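Long-range contact in solute carrier family 15 member 1 (Mus musculus, PDB 5A9D), which takes up di- and tripeptides together with protons in the small intestine, this being its extracellular domain: residues Glu96-Val109 with Tyr118-Phe132. Residues are numbered along the deposited sequence; the frame is centred on the assembly and turned at random.
Sequences ENGIRFVNTLNEMV and YENVTSHNASGYQFF
An antiparallel edge pairing in the second immunoglobulin-like lobe, strand 97-103 against the interrupted strand 125-132, carries the contact from Asn97 and Phe132 at one end to Val102 and Ala126 at the other. Midway the pairing slips by one residue, and a side chain stands in for the backbone: Phe101 N gives a nearly straight bond (173°) to Ser127 OG, 2.9 Å away, while Ser127 N returns one to Phe101 O. Beneath this break lies Tyr118, from the opposing sheet of the sandwich. Its hydroxyl donates to Ile99 O at 2.7 Å, coming from above the carbonyl plane, and Gln130 N reaches the same oxygen from the opposite face. Phe101 turns its edge onto the Tyr118 ring in a T-shaped stack, centroids 4.9 Å apart and planes at 72°; Gln130 NE2, hydrogen-bonded to Val117 O, covers the other face. A leucine in place of Tyr118 would probably cost Ile99 O one of its two donors and take the aromatic face from under Phe101. On the other side of the sheet, Arg100 CG, set between backbone N and carbonyl carbon (chi1 69°), lies over the Tyr129 ring, 4.0 Å from its centroid. Guanidinium and ring are nearly parallel, but the hydroxyl bonds to Asp184, while Arg100 NE goes to Thr166 and NH1 to Asp86 of the second subunit. Gly98 CA packs over the face of Phe131. Where the chain passes between the sheets, Asn103 ND2 grips both Val121 O and Glu107 O, each at 2.9 Å, and OD1 closes an Asx turn with Leu105 N. Asn120 and Val121 both face Val109 in a G1 beta bulge.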
# COMPACT_ATOMS: atom_id res chain seq x y z
N GLU A 96 18.70 -0.80 9.10
CA GLU A 96 18.42 -1.57 7.89
C GLU A 96 18.05 -0.67 6.71
O GLU A 96 17.55 0.45 6.91
CB GLU A 96 17.33 -2.62 8.13
CG GLU A 96 17.83 -3.80 8.94
CD GLU A 96 16.84 -4.94 9.05
OE1 GLU A 96 15.66 -4.68 9.38
OE2 GLU A 96 17.25 -6.10 8.79
N ASN A 97 18.31 -1.14 5.50
CA ASN A 97 18.08 -0.40 4.29
C ASN A 97 16.87 -0.95 3.59
O ASN A 97 16.76 -2.15 3.41
CB ASN A 97 19.33 -0.48 3.38
CG ASN A 97 20.58 0.04 4.09
OD1 ASN A 97 20.68 1.23 4.44
ND2 ASN A 97 21.46 -0.86 4.48
N GLY A 98 15.96 -0.05 3.22
CA GLY A 98 14.76 -0.40 2.47
C GLY A 98 15.10 -0.47 1.01
O GLY A 98 15.71 0.46 0.48
N ILE A 99 14.75 -1.56 0.34
CA ILE A 99 15.00 -1.69 -1.09
C ILE A 99 13.70 -2.09 -1.79
O ILE A 99 13.02 -3.02 -1.36
CB ILE A 99 16.16 -2.69 -1.41
CG1 ILE A 99 17.50 -2.22 -0.81
CG2 ILE A 99 16.29 -2.96 -2.93
CD1 ILE A 99 18.62 -3.32 -0.81
N ARG A 100 13.37 -1.39 -2.87
CA ARG A 100 12.23 -1.77 -3.70
C ARG A 100 12.73 -1.86 -5.15
O ARG A 100 13.78 -1.30 -5.48
CB ARG A 100 11.05 -0.78 -3.56
CG ARG A 100 11.34 0.57 -4.16
CD ARG A 100 10.09 1.40 -4.26
NE ARG A 100 10.45 2.74 -4.68
CZ ARG A 100 9.63 3.78 -4.61
NH1 ARG A 100 8.40 3.64 -4.15
NH2 ARG A 100 10.06 4.99 -4.97
N PHE A 101 12.04 -2.62 -5.96
CA PHE A 101 12.42 -2.80 -7.35
C PHE A 101 11.35 -2.25 -8.27
O PHE A 101 10.16 -2.36 -7.97
CB PHE A 101 12.65 -4.30 -7.66
CG PHE A 101 13.94 -4.80 -7.06
CD1 PHE A 101 13.98 -5.26 -5.74
CD2 PHE A 101 15.14 -4.74 -7.78
CE1 PHE A 101 15.19 -5.67 -5.16
CE2 PHE A 101 16.33 -5.19 -7.22
CZ PHE A 101 16.37 -5.62 -5.91
N VAL A 102 11.77 -1.65 -9.38
CA VAL A 102 10.88 -1.12 -10.38
C VAL A 102 11.16 -1.94 -11.63
O VAL A 102 12.31 -2.02 -12.08
CB VAL A 102 11.03 0.42 -10.62
CG1 VAL A 102 10.32 0.87 -11.91
CG2 VAL A 102 10.52 1.21 -9.42
N ASN A 103 10.10 -2.50 -12.22
CA ASN A 103 10.23 -3.29 -13.44
C ASN A 103 9.87 -2.44 -14.64
O ASN A 103 8.76 -1.93 -14.70
CB ASN A 103 9.34 -4.55 -13.34
CG ASN A 103 9.36 -5.40 -14.58
OD1 ASN A 103 10.30 -5.38 -15.36
ND2 ASN A 103 8.35 -6.23 -14.74
N THR A 104 10.79 -2.27 -15.61
CA THR A 104 10.45 -1.52 -16.84
C THR A 104 10.23 -2.47 -18.02
O THR A 104 9.96 -2.02 -19.11
CB THR A 104 11.48 -0.43 -17.17
OG1 THR A 104 12.67 -1.05 -17.65
CG2 THR A 104 11.78 0.49 -15.99
N LEU A 105 10.35 -3.79 -17.79
CA LEU A 105 10.21 -4.79 -18.84
C LEU A 105 8.74 -5.05 -19.12
O LEU A 105 7.89 -4.69 -18.30
CB LEU A 105 10.94 -6.10 -18.46
CG LEU A 105 12.39 -5.94 -17.98
CD1 LEU A 105 12.94 -7.26 -17.51
CD2 LEU A 105 13.28 -5.30 -19.05
N ASN A 106 8.44 -5.70 -20.28
CA ASN A 106 7.08 -6.00 -20.74
C ASN A 106 6.52 -7.31 -20.16
O ASN A 106 5.36 -7.67 -20.41
CB ASN A 106 7.03 -5.97 -22.29
CG ASN A 106 7.41 -4.61 -22.84
OD1 ASN A 106 6.97 -3.56 -22.35
ND2 ASN A 106 8.30 -4.59 -23.83
N GLU A 107 7.34 -8.01 -19.37
CA GLU A 107 7.00 -9.24 -18.67
C GLU A 107 7.27 -9.02 -17.18
O GLU A 107 8.08 -8.15 -16.83
CB GLU A 107 7.85 -10.44 -19.16
CG GLU A 107 7.73 -10.78 -20.65
CD GLU A 107 6.35 -11.10 -21.20
OE1 GLU A 107 5.54 -11.72 -20.47
OE2 GLU A 107 6.09 -10.75 -22.37
N MET A 108 6.62 -9.81 -16.32
CA MET A 108 6.80 -9.76 -14.88
C MET A 108 8.22 -10.20 -14.51
O MET A 108 8.85 -10.97 -15.24
CB MET A 108 5.82 -10.73 -14.21
CG MET A 108 4.39 -10.24 -14.18
SD MET A 108 3.34 -11.57 -13.56
CE MET A 108 1.70 -10.81 -13.75
N VAL A 109 8.71 -9.74 -13.36
CA VAL A 109 10.03 -10.09 -12.87
C VAL A 109 9.94 -10.57 -11.43
O VAL A 109 9.11 -10.10 -10.68
CB VAL A 109 11.07 -8.94 -13.02
CG1 VAL A 109 11.36 -8.61 -14.48
CG2 VAL A 109 10.69 -7.69 -12.23
N TYR A 118 10.54 -10.71 -4.03
CA TYR A 118 9.70 -9.70 -4.63
C TYR A 118 9.18 -10.46 -5.85
O TYR A 118 9.84 -10.52 -6.88
CB TYR A 118 10.51 -8.51 -5.09
CG TYR A 118 11.31 -7.79 -4.03
CD1 TYR A 118 12.58 -8.23 -3.67
CD2 TYR A 118 10.85 -6.60 -3.47
CE1 TYR A 118 13.34 -7.54 -2.73
CE2 TYR A 118 11.63 -5.88 -2.56
CZ TYR A 118 12.88 -6.33 -2.22
OH TYR A 118 13.64 -5.62 -1.34
N GLU A 119 8.01 -11.06 -5.70
CA GLU A 119 7.44 -11.92 -6.71
C GLU A 119 6.56 -11.20 -7.69
O GLU A 119 5.70 -10.42 -7.29
CB GLU A 119 6.68 -13.10 -6.07
CG GLU A 119 6.52 -14.28 -7.02
CD GLU A 119 6.44 -15.64 -6.35
OE1 GLU A 119 5.32 -16.03 -5.95
OE2 GLU A 119 7.48 -16.32 -6.24
N ASN A 120 6.76 -11.51 -8.99
CA ASN A 120 5.95 -11.02 -10.11
C ASN A 120 5.68 -9.52 -10.09
O ASN A 120 4.53 -9.10 -10.09
CB ASN A 120 4.63 -11.81 -10.17
CG ASN A 120 4.80 -13.27 -10.44
OD1 ASN A 120 5.76 -13.72 -11.07
ND2 ASN A 120 3.82 -14.05 -9.98
N VAL A 121 6.74 -8.73 -10.03
CA VAL A 121 6.61 -7.27 -10.10
C VAL A 121 6.16 -7.00 -11.53
O VAL A 121 6.85 -7.35 -12.48
CB VAL A 121 7.91 -6.50 -9.74
CG1 VAL A 121 7.66 -4.98 -9.76
CG2 VAL A 121 8.45 -6.94 -8.39
N THR A 122 4.98 -6.41 -11.67
CA THR A 122 4.38 -6.16 -12.98
C THR A 122 5.11 -5.03 -13.76
O THR A 122 5.88 -4.28 -13.19
CB THR A 122 2.86 -5.93 -12.82
OG1 THR A 122 2.65 -4.73 -12.06
CG2 THR A 122 2.13 -7.12 -12.14
N SER A 123 4.85 -4.96 -15.08
CA SER A 123 5.43 -4.01 -16.00
C SER A 123 5.17 -2.58 -15.58
O SER A 123 4.03 -2.22 -15.30
CB SER A 123 4.89 -4.25 -17.41
OG SER A 123 5.32 -5.52 -17.85
N HIS A 124 6.25 -1.75 -15.57
CA HIS A 124 6.23 -0.33 -15.20
C HIS A 124 5.56 -0.13 -13.85
O HIS A 124 4.72 0.74 -13.67
CB HIS A 124 5.64 0.54 -16.31
CG HIS A 124 6.44 0.47 -17.57
ND1 HIS A 124 6.11 -0.42 -18.59
CD2 HIS A 124 7.52 1.19 -17.96
CE1 HIS A 124 6.99 -0.20 -19.55
NE2 HIS A 124 7.87 0.74 -19.21
N ASN A 125 5.95 -0.96 -12.91
CA ASN A 125 5.43 -0.94 -11.57
C ASN A 125 6.55 -1.12 -10.53
O ASN A 125 7.65 -1.59 -10.85
CB ASN A 125 4.36 -2.01 -11.42
CG ASN A 125 3.38 -1.74 -10.32
OD1 ASN A 125 3.48 -0.74 -9.57
ND2 ASN A 125 2.43 -2.64 -10.18
N ALA A 126 6.26 -0.71 -9.29
CA ALA A 126 7.21 -0.82 -8.20
C ALA A 126 6.71 -1.83 -7.20
O ALA A 126 5.51 -1.91 -6.94
CB ALA A 126 7.39 0.53 -7.51
N SER A 127 7.64 -2.55 -6.57
CA SER A 127 7.33 -3.43 -5.46
C SER A 127 7.29 -2.53 -4.22
O SER A 127 7.73 -1.37 -4.27
CB SER A 127 8.48 -4.43 -5.28
OG SER A 127 9.68 -3.78 -4.84
N GLY A 128 6.89 -3.09 -3.09
CA GLY A 128 7.02 -2.39 -1.83
C GLY A 128 8.46 -2.54 -1.39
O GLY A 128 9.23 -3.27 -2.03
N TYR A 129 8.87 -1.84 -0.34
CA TYR A 129 10.23 -1.98 0.17
C TYR A 129 10.28 -3.21 1.10
O TYR A 129 9.33 -3.47 1.84
CB TYR A 129 10.62 -0.76 1.02
CG TYR A 129 10.84 0.54 0.27
CD1 TYR A 129 12.07 0.84 -0.30
CD2 TYR A 129 9.82 1.48 0.16
CE1 TYR A 129 12.29 2.05 -0.97
CE2 TYR A 129 10.02 2.70 -0.50
CZ TYR A 129 11.26 2.97 -1.07
OH TYR A 129 11.51 4.15 -1.73
N GLN A 130 11.45 -3.86 1.17
CA GLN A 130 11.81 -4.90 2.13
C GLN A 130 13.17 -4.45 2.66
O GLN A 130 13.87 -3.69 1.98
CB GLN A 130 11.80 -6.30 1.51
CG GLN A 130 10.36 -6.73 1.13
CD GLN A 130 10.27 -8.17 0.76
OE1 GLN A 130 10.10 -9.03 1.60
NE2 GLN A 130 10.31 -8.47 -0.51
N PHE A 131 13.50 -4.81 3.90
CA PHE A 131 14.66 -4.30 4.62
C PHE A 131 15.75 -5.33 4.87
O PHE A 131 15.49 -6.50 5.12
CB PHE A 131 14.20 -3.61 5.93
CG PHE A 131 13.34 -2.38 5.64
CD1 PHE A 131 12.01 -2.52 5.27
CD2 PHE A 131 13.86 -1.10 5.78
CE1 PHE A 131 11.23 -1.39 4.96
CE2 PHE A 131 13.07 0.02 5.51
CZ PHE A 131 11.77 -0.13 5.06
N PHE A 132 17.00 -4.86 4.76
CA PHE A 132 18.21 -5.68 4.81
C PHE A 132 19.27 -5.05 5.64
O PHE A 132 19.38 -3.81 5.64
CB PHE A 132 18.77 -5.88 3.37
CG PHE A 132 17.77 -6.47 2.40
CD1 PHE A 132 16.89 -5.66 1.69
CD2 PHE A 132 17.68 -7.85 2.23
CE1 PHE A 132 15.90 -6.22 0.88
CE2 PHE A 132 16.74 -8.40 1.36
CZ PHE A 132 15.86 -7.58 0.68
O HOH W 1 6.91 1.12 -3.23